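Putative glycosidase ph117-related (Bacteroides thetaiotaomicron, PDB 5A7V) binds mannose and, as a member of glycoside hydrolase family 130, probably cleaves beta-linked mannosides by hydrolysis or phosphorolysis. Local coordinates at residues M159-W164 against R170-T175; I102-S107 against W164-P169; F259-G264 against Q269-G274. All blocks are in the same frame, centred on the assembly; numbering follows the deposited sequence.

Contact 1: M159-W164 against R170-T175. With BMA (beta-D-mannopyranose), chain C; MAN (alpha-D-mannopyranose), chain D; SO4 (sulfate ion), chain I.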
loop_
_atom_site.group_PDB
_atom_site.type_symbol
_atom_site.label_atom_id
_atom_site.label_comp_id
_atom_site.label_asym_id
_atom_site.label_seq_id
_atom_site.Cartn_x
_atom_site.Cartn_y
_atom_site.Cartn_z
ATOM N N MET A 159 8.534 -8.500 -1.125
ATOM C CA MET A 159 7.294 -7.921 -1.714
ATOM C C MET A 159 6.105 -8.705 -1.212
ATOM O O MET A 159 6.048 -9.944 -1.361
ATOM C CB MET A 159 7.275 -8.066 -3.234
ATOM C CG MET A 159 6.019 -7.508 -3.909
ATOM S SD MET A 159 5.703 -8.080 -5.573
ATOM C CE MET A 159 7.100 -7.340 -6.413
ATOM N N THR A 160 5.122 -7.985 -0.656
ATOM C CA THR A 160 3.806 -8.561 -0.430
ATOM C C THR A 160 2.886 -8.042 -1.589
ATOM O O THR A 160 3.048 -6.916 -2.063
ATOM C CB THR A 160 3.221 -8.129 0.904
ATOM O OG1 THR A 160 3.014 -6.717 0.902
ATOM C CG2 THR A 160 4.136 -8.506 2.094
ATOM N N TYR A 161 2.032 -8.898 -2.077
ATOM C CA TYR A 161 1.127 -8.510 -3.196
ATOM C C TYR A 161 -0.076 -9.432 -3.213
ATOM O O TYR A 161 -0.137 -10.408 -2.461
ATOM C CB TYR A 161 1.905 -8.560 -4.520
ATOM C CG TYR A 161 2.232 -9.955 -5.029
ATOM C CD1 TYR A 161 3.336 -10.678 -4.499
ATOM C CD2 TYR A 161 1.516 -10.508 -6.022
ATOM C CE1 TYR A 161 3.630 -11.935 -4.923
ATOM C CE2 TYR A 161 1.777 -11.789 -6.497
ATOM C CZ TYR A 161 2.887 -12.526 -5.950
ATOM O OH TYR A 161 3.217 -13.774 -6.478
ATOM N N THR A 162 -1.088 -9.071 -4.033
ATOM C CA THR A 162 -2.250 -9.909 -4.195
ATOM C C THR A 162 -2.182 -10.759 -5.467
ATOM O O THR A 162 -1.944 -10.211 -6.566
ATOM C CB THR A 162 -3.530 -9.041 -4.318
ATOM O OG1 THR A 162 -3.518 -8.075 -3.270
ATOM C CG2 THR A 162 -4.750 -9.916 -4.191
ATOM N N GLN A 163 -2.419 -12.056 -5.323
ATOM C CA GLN A 163 -2.642 -12.944 -6.448
ATOM C C GLN A 163 -4.130 -12.912 -6.778
ATOM O O GLN A 163 -4.942 -13.146 -5.884
ATOM C CB GLN A 163 -2.207 -14.392 -6.083
ATOM C CG GLN A 163 -0.771 -14.495 -5.654
ATOM C CD GLN A 163 -0.432 -15.907 -5.258
ATOM O OE1 GLN A 163 -1.014 -16.469 -4.312
ATOM N NE2 GLN A 163 0.532 -16.477 -5.923
ATOM N N TRP A 164 -4.467 -12.718 -8.045
ATOM C CA TRP A 164 -5.864 -12.666 -8.427
ATOM C C TRP A 164 -6.138 -13.579 -9.616
ATOM O O TRP A 164 -5.605 -13.379 -10.729
ATOM C CB TRP A 164 -6.304 -11.223 -8.704
ATOM C CG TRP A 164 -7.738 -10.961 -9.092
ATOM C CD1 TRP A 164 -8.133 -10.147 -10.106
ATOM C CD2 TRP A 164 -8.933 -11.461 -8.475
ATOM N NE1 TRP A 164 -9.501 -10.048 -10.132
ATOM C CE2 TRP A 164 -10.033 -10.842 -9.145
ATOM C CE3 TRP A 164 -9.206 -12.318 -7.401
ATOM C CZ2 TRP A 164 -11.368 -11.069 -8.788
ATOM C CZ3 TRP A 164 -10.546 -12.522 -7.035
ATOM C CH2 TRP A 164 -11.614 -11.894 -7.719
ATOM N N ARG A 170 -5.464 -13.540 -2.951
ATOM C CA ARG A 170 -4.613 -14.063 -1.884
ATOM C C ARG A 170 -3.368 -13.193 -1.668
ATOM O O ARG A 170 -2.687 -12.809 -2.625
ATOM C CB ARG A 170 -4.156 -15.493 -2.186
ATOM C CG ARG A 170 -5.263 -16.526 -2.256
ATOM C CD ARG A 170 -4.718 -17.910 -2.607
ATOM N NE ARG A 170 -5.681 -18.999 -2.439
ATOM C CZ ARG A 170 -6.575 -19.361 -3.359
ATOM N NH1 ARG A 170 -6.634 -18.732 -4.524
ATOM N NH2 ARG A 170 -7.382 -20.378 -3.130
ATOM N N LEU A 171 -3.071 -12.926 -0.403
ATOM C CA LEU A 171 -1.839 -12.231 -0.021
ATOM C C LEU A 171 -0.635 -13.184 -0.192
ATOM O O LEU A 171 -0.637 -14.263 0.412
ATOM C CB LEU A 171 -1.922 -11.789 1.440
ATOM C CG LEU A 171 -0.762 -10.968 1.976
ATOM C CD1 LEU A 171 -0.492 -9.717 1.182
ATOM C CD2 LEU A 171 -0.954 -10.632 3.456
ATOM N N ALA A 172 0.299 -12.767 -1.023
ATOM C CA ALA A 172 1.460 -13.603 -1.376
ATOM C C ALA A 172 2.748 -12.844 -1.232
ATOM O O ALA A 172 2.787 -11.644 -1.066
ATOM C CB ALA A 172 1.301 -14.145 -2.788
ATOM N N ILE A 173 3.872 -13.597 -1.291
ATOM C CA ILE A 173 5.221 -13.058 -1.048
ATOM C C ILE A 173 6.122 -13.376 -2.245
ATOM O O ILE A 173 6.090 -14.519 -2.772
ATOM C CB ILE A 173 5.869 -13.631 0.242
ATOM C CG1 ILE A 173 4.953 -13.576 1.462
ATOM C CG2 ILE A 173 7.201 -12.963 0.495
ATOM C CD1 ILE A 173 4.602 -12.156 1.932
ATOM N N ALA A 174 6.905 -12.400 -2.632
ATOM C CA ALA A 174 8.012 -12.633 -3.601
ATOM C C ALA A 174 9.242 -11.928 -3.067
ATOM O O ALA A 174 9.163 -10.958 -2.327
ATOM C CB ALA A 174 7.644 -12.089 -4.984
ATOM N N THR A 175 10.423 -12.480 -3.435
ATOM C CA THR A 175 11.673 -11.902 -2.978
ATOM C C THR A 175 12.659 -11.690 -4.117
ATOM O O THR A 175 12.573 -12.359 -5.169
ATOM C CB THR A 175 12.360 -12.759 -1.881
ATOM O OG1 THR A 175 12.720 -14.027 -2.408
ATOM C CG2 THR A 175 11.433 -12.963 -0.670
HETATM C C1 BMA C . -11.162 -5.516 -5.803
HETATM C C2 BMA C . -10.148 -4.404 -6.092
HETATM C C3 BMA C . -9.464 -4.695 -7.408
HETATM C C4 BMA C . -8.872 -6.091 -7.393
HETATM C C5 BMA C . -9.874 -7.128 -6.872
HETATM C C6 BMA C . -9.258 -8.502 -6.689
HETATM O O1 BMA C . -11.933 -5.361 -4.623
HETATM O O2 BMA C . -9.141 -4.363 -5.072
HETATM O O3 BMA C . -8.435 -3.693 -7.756
HETATM O O4 BMA C . -8.491 -6.405 -8.743
HETATM O O5 BMA C . -10.467 -6.753 -5.607
HETATM O O6 BMA C . -8.149 -8.501 -5.785
HETATM C C1 MAN D . -11.133 -5.693 -5.807
HETATM C C2 MAN D . -10.219 -4.543 -5.780
HETATM C C3 MAN D . -9.489 -4.618 -7.102
HETATM C C4 MAN D . -8.832 -5.963 -7.386
HETATM C C5 MAN D . -9.783 -7.114 -7.109
HETATM C C6 MAN D . -9.065 -8.431 -6.904
HETATM O O1 MAN D . -12.225 -5.614 -6.642
HETATM O O2 MAN D . -9.230 -4.635 -4.762
HETATM O O3 MAN D . -8.455 -3.631 -7.225
HETATM O O4 MAN D . -8.434 -6.028 -8.768
HETATM O O5 MAN D . -10.525 -6.913 -5.923
HETATM O O6 MAN D . -8.122 -8.392 -5.827
HETATM S S SO4 I . -9.154 -21.181 -6.221
HETATM O O1 SO4 I . -8.893 -19.739 -6.102
HETATM O O2 SO4 I . -8.152 -21.807 -7.132
HETATM O O3 SO4 I . -10.539 -21.374 -6.740
HETATM O O4 SO4 I . -8.990 -21.875 -4.920
HETATM O O HOH W 1 4.238 -15.516 -4.593
#

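Contact 2: I102-S107 against W164-P169. With MAN (alpha-D-mannopyranose), chain D; BMA (beta-D-mannopyranose), chain C; SO4 (sulfate ion), chain I; SO4 (sulfate ion), chain G.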
loop_
_atom_site.group_PDB
_atom_site.type_symbol
_atom_site.label_atom_id
_atom_site.label_comp_id
_atom_site.label_asym_id
_atom_site.label_seq_id
_atom_site.Cartn_x
_atom_site.Cartn_y
_atom_site.Cartn_z
ATOM N N ILE A 102 -13.837 -3.299 -12.643
ATOM C CA ILE A 102 -12.807 -3.335 -11.611
ATOM C C ILE A 102 -12.469 -4.784 -11.303
ATOM O O ILE A 102 -13.330 -5.626 -11.095
ATOM C CB ILE A 102 -13.235 -2.576 -10.333
ATOM C CG1 ILE A 102 -13.131 -1.052 -10.587
ATOM C CG2 ILE A 102 -12.362 -2.935 -9.125
ATOM C CD1 ILE A 102 -13.706 -0.227 -9.475
ATOM N N GLY A 103 -11.156 -5.097 -11.360
ATOM C CA GLY A 103 -10.693 -6.455 -11.173
ATOM C C GLY A 103 -10.830 -7.385 -12.361
ATOM O O GLY A 103 -10.549 -8.594 -12.259
ATOM N N HIS A 104 -11.256 -6.849 -13.513
ATOM C CA HIS A 104 -11.459 -7.649 -14.716
ATOM C C HIS A 104 -10.366 -7.495 -15.744
ATOM O O HIS A 104 -10.499 -8.028 -16.854
ATOM C CB HIS A 104 -12.825 -7.317 -15.354
ATOM C CG HIS A 104 -13.980 -7.757 -14.522
ATOM N ND1 HIS A 104 -15.238 -7.871 -15.006
ATOM C CD2 HIS A 104 -14.035 -8.190 -13.239
ATOM C CE1 HIS A 104 -16.043 -8.323 -14.062
ATOM N NE2 HIS A 104 -15.346 -8.458 -12.965
ATOM N N ARG A 105 -9.284 -6.798 -15.395
ATOM C CA ARG A 105 -8.125 -6.687 -16.287
ATOM C C ARG A 105 -7.028 -7.639 -15.789
ATOM O O ARG A 105 -7.250 -8.430 -14.861
ATOM C CB ARG A 105 -7.610 -5.226 -16.297
ATOM C CG ARG A 105 -8.651 -4.171 -16.657
ATOM C CD ARG A 105 -9.432 -3.640 -15.459
ATOM N NE ARG A 105 -10.292 -2.546 -15.896
ATOM C CZ ARG A 105 -9.898 -1.313 -16.108
ATOM N NH1 ARG A 105 -8.678 -0.885 -15.789
ATOM N NH2 ARG A 105 -10.765 -0.432 -16.656
ATOM N N THR A 106 -5.861 -7.568 -16.397
ATOM C CA THR A 106 -4.676 -8.274 -15.841
ATOM C C THR A 106 -3.713 -7.205 -15.314
ATOM O O THR A 106 -3.355 -6.244 -16.053
ATOM C CB THR A 106 -3.970 -9.137 -16.921
ATOM O OG1 THR A 106 -4.864 -10.119 -17.436
ATOM C CG2 THR A 106 -2.753 -9.840 -16.305
ATOM N N SER A 107 -3.300 -7.361 -14.054
ATOM C CA SER A 107 -2.344 -6.479 -13.413
ATOM C C SER A 107 -0.921 -7.065 -13.524
ATOM O O SER A 107 -0.686 -8.255 -13.264
ATOM C CB SER A 107 -2.703 -6.315 -11.927
ATOM O OG SER A 107 -3.921 -5.538 -11.794
ATOM N N TRP A 164 -4.467 -12.718 -8.045
ATOM C CA TRP A 164 -5.864 -12.666 -8.427
ATOM C C TRP A 164 -6.138 -13.579 -9.616
ATOM O O TRP A 164 -5.605 -13.379 -10.729
ATOM C CB TRP A 164 -6.304 -11.223 -8.704
ATOM C CG TRP A 164 -7.738 -10.961 -9.092
ATOM C CD1 TRP A 164 -8.133 -10.147 -10.106
ATOM C CD2 TRP A 164 -8.933 -11.461 -8.475
ATOM N NE1 TRP A 164 -9.501 -10.048 -10.132
ATOM C CE2 TRP A 164 -10.033 -10.842 -9.145
ATOM C CE3 TRP A 164 -9.206 -12.318 -7.401
ATOM C CZ2 TRP A 164 -11.368 -11.069 -8.788
ATOM C CZ3 TRP A 164 -10.546 -12.522 -7.035
ATOM C CH2 TRP A 164 -11.614 -11.894 -7.719
ATOM N N ASN A 165 -7.015 -14.560 -9.391
ATOM C CA ASN A 165 -7.437 -15.525 -10.425
ATOM C C ASN A 165 -8.925 -15.462 -10.759
ATOM O O ASN A 165 -9.492 -16.400 -11.309
ATOM C CB ASN A 165 -7.059 -16.953 -9.995
ATOM C CG ASN A 165 -7.806 -17.413 -8.764
ATOM O OD1 ASN A 165 -8.604 -16.658 -8.175
ATOM N ND2 ASN A 165 -7.557 -18.641 -8.353
ATOM N N ARG A 166 -9.556 -14.335 -10.410
ATOM C CA ARG A 166 -11.008 -14.096 -10.586
ATOM C C ARG A 166 -11.879 -14.935 -9.664
ATOM O O ARG A 166 -13.110 -14.861 -9.766
ATOM C CB ARG A 166 -11.416 -14.242 -12.037
ATOM C CG ARG A 166 -10.854 -13.142 -12.913
ATOM C CD ARG A 166 -11.514 -11.824 -12.695
ATOM N NE ARG A 166 -12.768 -11.728 -13.402
ATOM C CZ ARG A 166 -12.868 -11.518 -14.724
ATOM N NH1 ARG A 166 -11.760 -11.410 -15.517
ATOM N NH2 ARG A 166 -14.067 -11.436 -15.264
ATOM N N HIS A 167 -11.261 -15.695 -8.735
ATOM C CA HIS A 167 -12.016 -16.441 -7.724
ATOM C C HIS A 167 -11.747 -15.919 -6.323
ATOM O O HIS A 167 -12.656 -15.422 -5.668
ATOM C CB HIS A 167 -11.796 -17.963 -7.810
ATOM C CG HIS A 167 -12.658 -18.734 -6.853
ATOM N ND1 HIS A 167 -12.278 -19.923 -6.283
ATOM C CD2 HIS A 167 -13.870 -18.440 -6.317
ATOM C CE1 HIS A 167 -13.207 -20.336 -5.430
ATOM N NE2 HIS A 167 -14.187 -19.450 -5.442
ATOM N N ILE A 168 -10.504 -15.999 -5.866
ATOM C CA ILE A 168 -10.116 -15.627 -4.512
ATOM C C ILE A 168 -8.838 -14.769 -4.597
ATOM O O ILE A 168 -7.868 -15.194 -5.216
ATOM C CB ILE A 168 -9.854 -16.877 -3.639
ATOM C CG1 ILE A 168 -11.117 -17.726 -3.510
ATOM C CG2 ILE A 168 -9.351 -16.464 -2.269
ATOM C CD1 ILE A 168 -10.937 -19.088 -2.858
ATOM N N PRO A 169 -8.829 -13.555 -4.002
ATOM C CA PRO A 169 -7.593 -12.782 -3.885
ATOM C C PRO A 169 -6.773 -13.316 -2.733
ATOM O O PRO A 169 -7.295 -13.551 -1.649
ATOM C CB PRO A 169 -8.065 -11.359 -3.577
ATOM C CG PRO A 169 -9.416 -11.516 -2.989
ATOM C CD PRO A 169 -9.968 -12.857 -3.368
HETATM C C1 MAN D . -11.133 -5.693 -5.807
HETATM C C2 MAN D . -10.219 -4.543 -5.780
HETATM C C3 MAN D . -9.489 -4.618 -7.102
HETATM C C4 MAN D . -8.832 -5.963 -7.386
HETATM C C5 MAN D . -9.783 -7.114 -7.109
HETATM C C6 MAN D . -9.065 -8.431 -6.904
HETATM O O1 MAN D . -12.225 -5.614 -6.642
HETATM O O2 MAN D . -9.230 -4.635 -4.762
HETATM O O3 MAN D . -8.455 -3.631 -7.225
HETATM O O4 MAN D . -8.434 -6.028 -8.768
HETATM O O5 MAN D . -10.525 -6.913 -5.923
HETATM O O6 MAN D . -8.122 -8.392 -5.827
HETATM C C1 BMA C . -11.162 -5.516 -5.803
HETATM C C2 BMA C . -10.148 -4.404 -6.092
HETATM C C3 BMA C . -9.464 -4.695 -7.408
HETATM C C4 BMA C . -8.872 -6.091 -7.393
HETATM C C5 BMA C . -9.874 -7.128 -6.872
HETATM C C6 BMA C . -9.258 -8.502 -6.689
HETATM O O1 BMA C . -11.933 -5.361 -4.623
HETATM O O2 BMA C . -9.141 -4.363 -5.072
HETATM O O3 BMA C . -8.435 -3.693 -7.756
HETATM O O4 BMA C . -8.491 -6.405 -8.743
HETATM O O5 BMA C . -10.467 -6.753 -5.607
HETATM O O6 BMA C . -8.149 -8.501 -5.785
HETATM S S SO4 I . -9.154 -21.181 -6.221
HETATM O O1 SO4 I . -8.893 -19.739 -6.102
HETATM O O2 SO4 I . -8.152 -21.807 -7.132
HETATM O O3 SO4 I . -10.539 -21.374 -6.740
HETATM O O4 SO4 I . -8.990 -21.875 -4.920
HETATM S S SO4 G . -15.616 -7.808 -18.445
HETATM O O1 SO4 G . -14.559 -8.770 -17.956
HETATM O O2 SO4 G . -16.788 -8.631 -18.821
HETATM O O3 SO4 G . -14.983 -7.067 -19.559
HETATM O O4 SO4 G . -16.018 -6.700 -17.468
HETATM O O HOH W 2 -9.152 -10.350 -14.438
HETATM O O HOH W 3 -11.672 -10.115 -18.307
#

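Contact 3: F259-G264 against Q269-G274. With MAN (alpha-D-mannopyranose), chain E.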
loop_
_atom_site.group_PDB
_atom_site.type_symbol
_atom_site.label_atom_id
_atom_site.label_comp_id
_atom_site.label_asym_id
_atom_site.label_seq_id
_atom_site.Cartn_x
_atom_site.Cartn_y
_atom_site.Cartn_z
ATOM N N PHE A 259 -7.724 -4.053 15.251
ATOM C CA PHE A 259 -8.790 -3.019 15.282
ATOM C C PHE A 259 -9.574 -3.130 13.999
ATOM O O PHE A 259 -9.202 -3.858 13.072
ATOM C CB PHE A 259 -8.248 -1.599 15.551
ATOM C CG PHE A 259 -7.485 -0.932 14.427
ATOM C CD1 PHE A 259 -6.104 -1.035 14.308
ATOM C CD2 PHE A 259 -8.163 -0.082 13.524
ATOM C CE1 PHE A 259 -5.401 -0.353 13.328
ATOM C CE2 PHE A 259 -7.489 0.599 12.553
ATOM C CZ PHE A 259 -6.088 0.450 12.418
ATOM N N SER A 260 -10.704 -2.408 13.985
ATOM C CA SER A 260 -11.693 -2.566 12.950
ATOM C C SER A 260 -12.261 -1.202 12.527
ATOM O O SER A 260 -12.049 -0.188 13.209
ATOM C CB SER A 260 -12.848 -3.402 13.528
ATOM O OG SER A 260 -12.396 -4.734 13.811
ATOM N N PRO A 261 -12.989 -1.195 11.413
ATOM C CA PRO A 261 -13.764 0.017 11.081
ATOM C C PRO A 261 -14.690 0.421 12.219
ATOM O O PRO A 261 -15.094 -0.407 13.035
ATOM C CB PRO A 261 -14.545 -0.374 9.828
ATOM C CG PRO A 261 -13.775 -1.524 9.243
ATOM C CD PRO A 261 -13.210 -2.265 10.423
ATOM N N ARG A 262 -15.011 1.706 12.249
ATOM C CA ARG A 262 -15.811 2.285 13.327
ATOM C C ARG A 262 -16.872 3.222 12.776
ATOM O O ARG A 262 -16.688 3.875 11.745
ATOM C CB ARG A 262 -14.939 3.030 14.324
ATOM C CG ARG A 262 -14.128 4.096 13.678
ATOM C CD ARG A 262 -13.162 4.836 14.579
ATOM N NE ARG A 262 -12.265 5.580 13.739
ATOM C CZ ARG A 262 -11.484 6.571 14.097
ATOM N NH1 ARG A 262 -11.420 6.961 15.365
ATOM N NH2 ARG A 262 -10.797 7.194 13.148
ATOM N N ASP A 263 -17.984 3.333 13.484
ATOM C CA ASP A 263 -19.064 4.226 13.068
ATOM C C ASP A 263 -18.613 5.686 13.227
ATOM O O ASP A 263 -17.915 6.067 14.189
ATOM C CB ASP A 263 -20.286 4.015 13.921
ATOM C CG ASP A 263 -21.038 2.728 13.663
ATOM O OD1 ASP A 263 -20.670 1.956 12.731
ATOM O OD2 ASP A 263 -22.074 2.496 14.396
ATOM N N GLY A 264 -19.095 6.541 12.318
ATOM C CA GLY A 264 -18.918 7.968 12.482
ATOM C C GLY A 264 -17.679 8.623 11.941
ATOM O O GLY A 264 -17.534 9.824 11.996
ATOM N N GLN A 269 -16.011 1.588 6.745
ATOM C CA GLN A 269 -16.300 0.355 6.019
ATOM C C GLN A 269 -15.090 -0.575 5.950
ATOM O O GLN A 269 -15.265 -1.804 6.032
ATOM C CB GLN A 269 -16.814 0.673 4.603
ATOM C CG GLN A 269 -17.361 -0.536 3.857
ATOM C CD GLN A 269 -18.185 -0.114 2.628
ATOM O OE1 GLN A 269 -18.858 0.905 2.668
ATOM N NE2 GLN A 269 -18.068 -0.836 1.565
ATOM N N LEU A 270 -13.884 0.004 5.786
ATOM C CA LEU A 270 -12.623 -0.800 5.707
ATOM C C LEU A 270 -11.564 -0.042 6.483
ATOM O O LEU A 270 -11.572 1.208 6.557
ATOM C CB LEU A 270 -12.140 -0.934 4.269
ATOM C CG LEU A 270 -13.042 -1.605 3.276
ATOM C CD1 LEU A 270 -12.435 -1.488 1.868
ATOM C CD2 LEU A 270 -13.338 -3.044 3.614
ATOM N N THR A 271 -10.628 -0.835 7.027
ATOM C CA THR A 271 -9.347 -0.357 7.612
ATOM C C THR A 271 -8.243 -1.210 6.970
ATOM O O THR A 271 -7.938 -2.312 7.464
ATOM C CB THR A 271 -9.296 -0.499 9.174
ATOM O OG1 THR A 271 -9.643 -1.845 9.520
ATOM C CG2 THR A 271 -10.284 0.441 9.863
ATOM N N GLU A 272 -7.692 -0.730 5.881
ATOM C CA GLU A 272 -6.880 -1.564 4.995
ATOM C C GLU A 272 -5.437 -1.090 5.048
ATOM O O GLU A 272 -5.095 0.056 4.816
ATOM C CB GLU A 272 -7.391 -1.452 3.561
ATOM C CG GLU A 272 -6.534 -2.253 2.559
ATOM C CD GLU A 272 -7.175 -2.493 1.225
ATOM O OE1 GLU A 272 -8.175 -1.757 0.898
ATOM O OE2 GLU A 272 -6.752 -3.426 0.515
ATOM N N CYS A 273 -4.551 -2.023 5.410
ATOM C CA CYS A 273 -3.114 -1.705 5.613
ATOM C C CYS A 273 -2.524 -0.993 4.417
ATOM O O CYS A 273 -2.832 -1.325 3.290
ATOM C CB CYS A 273 -2.353 -2.983 5.983
ATOM S SG CYS A 273 -2.858 -3.676 7.584
ATOM N N GLY A 274 -1.642 -0.016 4.670
ATOM C CA GLY A 274 -1.007 0.759 3.619
ATOM C C GLY A 274 0.476 0.357 3.389
ATOM O O GLY A 274 0.740 -0.843 3.159
HETATM C C1 MAN E . -9.332 -2.481 -2.474
HETATM C C2 MAN E . -7.822 -2.156 -2.493
HETATM C C3 MAN E . -7.234 -1.699 -3.843
HETATM C C4 MAN E . -8.168 -0.700 -4.549
HETATM C C5 MAN E . -9.460 -0.423 -3.757
HETATM C C6 MAN E . -10.463 0.448 -4.547
HETATM O O1 MAN E . -9.943 -2.340 -1.079
HETATM O O2 MAN E . -7.168 -3.360 -2.070
HETATM O O3 MAN E . -7.028 -2.774 -4.740
HETATM O O4 MAN E . -7.400 0.466 -4.769
HETATM O O5 MAN E . -10.061 -1.724 -3.465
HETATM O O6 MAN E . -10.877 -0.252 -5.727
#

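Contact 1: M159-W164 against R170-T175
Ala172 packs against both Tyr161 and Gln163 on one face of a beta hairpin, strands 157-164 and 169-176, the two central strands of a four-stranded antiparallel sheet. The sheet fits one blade of the five-bladed beta-propeller known for this family. Met159, Tyr161 and Gln163 form hydrogen-bonded pairs with Ala174, Ala172 and Arg170, two backbone bonds to each pair; that from Gln163 N to Arg170 O is 2.8 Å long and nearly straight (168°). Gln163 can be followed outward. Its CB lies beside Arg170 O. CG, set anti to the carbonyl carbon (chi1 -57°), turns over Ala172 and comes 3.6 Å from Ala172 CB. The extended chain then brings CD to 3.5 Å from the same methyl, Ala172 CB. At the tip NE2 is bonded to Glu139 and Gln135, whereas OE1 is buried against Ala172 CB and Arg170 CB with no polar partner in the model. Ala172 CB also sits over a face of the Tyr161 ring, toward its rim, 4.2 Å from the centroid: a CH-pi contact. Tyr161 OH reaches Glu139, which thus ties down both side chains. On the other face of the hairpin Thr160 and Ile173 lie side by side, with Thr160 CG2 3.7 Å from Ile173 CD1, while Thr160 OG1 bonds to the carbonyl of Gly205. Leu171 CD1 adds apolar contact to Thr160 CB. Arg170 stretches beyond the strand pair and grips a sulfate, probably from the crystallisation liquor, through NH1 and NH2. Back at the phenol, a single water donates to Tyr161 OH and to Ile173 O, at 2.8 Å from each of these two oxygens.

Contact 2: I102-S107 against W164-P169
Gly103 adopts a positive phi (79°) in the loop 102-107, and its carbonyl meets the indole of Trp164 at the end of strand 157-164. Trp164 NE1 donates to Gly103 O over 2.8 Å; the bond uses a carbonyl lone pair and runs within the indole plane, which probably helps fix the rotation of the ring. One face of that ring carries the sugar: C6 of mannose, modelled as overlapping alpha and beta anomers, sits over the centre, 3.4 Å from Trp164 CD2 in the alpha form. The backbone N of Arg166 covers the opposite face. Gly103 CA lies 3.3 Å from O4 of either anomer, the glycine backbone itself lining the sugar there. Ile102 CG2 and Pro169 CB add apolar walls to the mannose pocket.

Farther out, the guanidinium of Arg166 lies flat on the His104 imidazole, centres 4.0 Å apart and planes 13° apart, with NH2 over the middle of the ring. Bends at chi2 and chi3 fold the arginine back to this position and leave its CD 3.4 Å from Gly103 O. One water joins Arg166 NH1 to the carbonyls of Gly103 and Arg105. His104 ND1 donates in its ring plane, at 2.8 Å, to O4 of a second sulfate, also probably from the crystallisation liquor.

The contact joins loops of two adjacent sheets, one between strands 87-95 and 107-114, the other turning the hairpin 157-164/169-176. Strand 143-151 lies beside both, with Glu145 touching Ser107 and Trp164, and Asn165 is tied to Lys137 in helix 136-139.

Contact 3: F259-G264 against Q269-G274
Pro261 and Thr271 carry the van der Waals packing, their side chains meeting at an angle where the two backbones run roughly antiparallel. Thr271 CG2 is the atom most involved: it lies 3.5 Å from Pro261 N and also touches Ser260 C and Phe259 CE2. The threonine's first torsion (chi1 52°) sends CG2 anti to the carbonyl carbon, toward Ser260 and the phenyl, and leaves OG1 beside the proline ring, 3.7 Å from Pro261 CD. Farther round the ring, Pro261 CG rests 3.6 Å from Gln269 O. Phe259, held also by Ala311, Phe313 and Phe321, borders the patch.

Segment 269-274 lies on strand 270-280, an inner strand of the mixed sheet in this beta-propeller fold; Gln269 and Leu270 both face Lys291 on strand 283-291, a classic beta bulge. Loop 259-264 packs along the side of the strand on which Thr271 points, while Leu270 and Glu272 are directed to the mannose pocket.

Polar bonding is absent between the two segments; Thr271 OG1 is buried here and finds no partner in the model. Polar anchors lie elsewhere. Ser260 OG bonds to His233, and Arg262 pairs with Asp267 and Asp326. The strand spends its carboxylate on the ligand: O2 of alpha-mannose donates to Glu272 OE2 at 2.6 Å, and Ser204 OG is hydrogen-bonded to the same carboxylate oxygen, Glu272 OE2.

How the contacts relate
Contacts 1 and 2 are continuous. They share Trp164, their centres are 13 Å apart, and Thr162 CG2 touches Pro169 CB at 3.7 Å; contact 1 builds the hairpin whose turn contact 2 ties to the neighbouring sheet. Both touch the same mannose site, to which Arg93 and Lys203 also bond, and one sulfate. Contact 3 stands apart, its centre about 22 Å from that of contact 1 and 23 Å from that of contact 2, with nearest atoms about 7 and 9 Å away. It faces the pocket from elsewhere, through Glu272 on a second mannose. Lys203 lines both sugar sites, consistent with adjoining parts of one binding cleft.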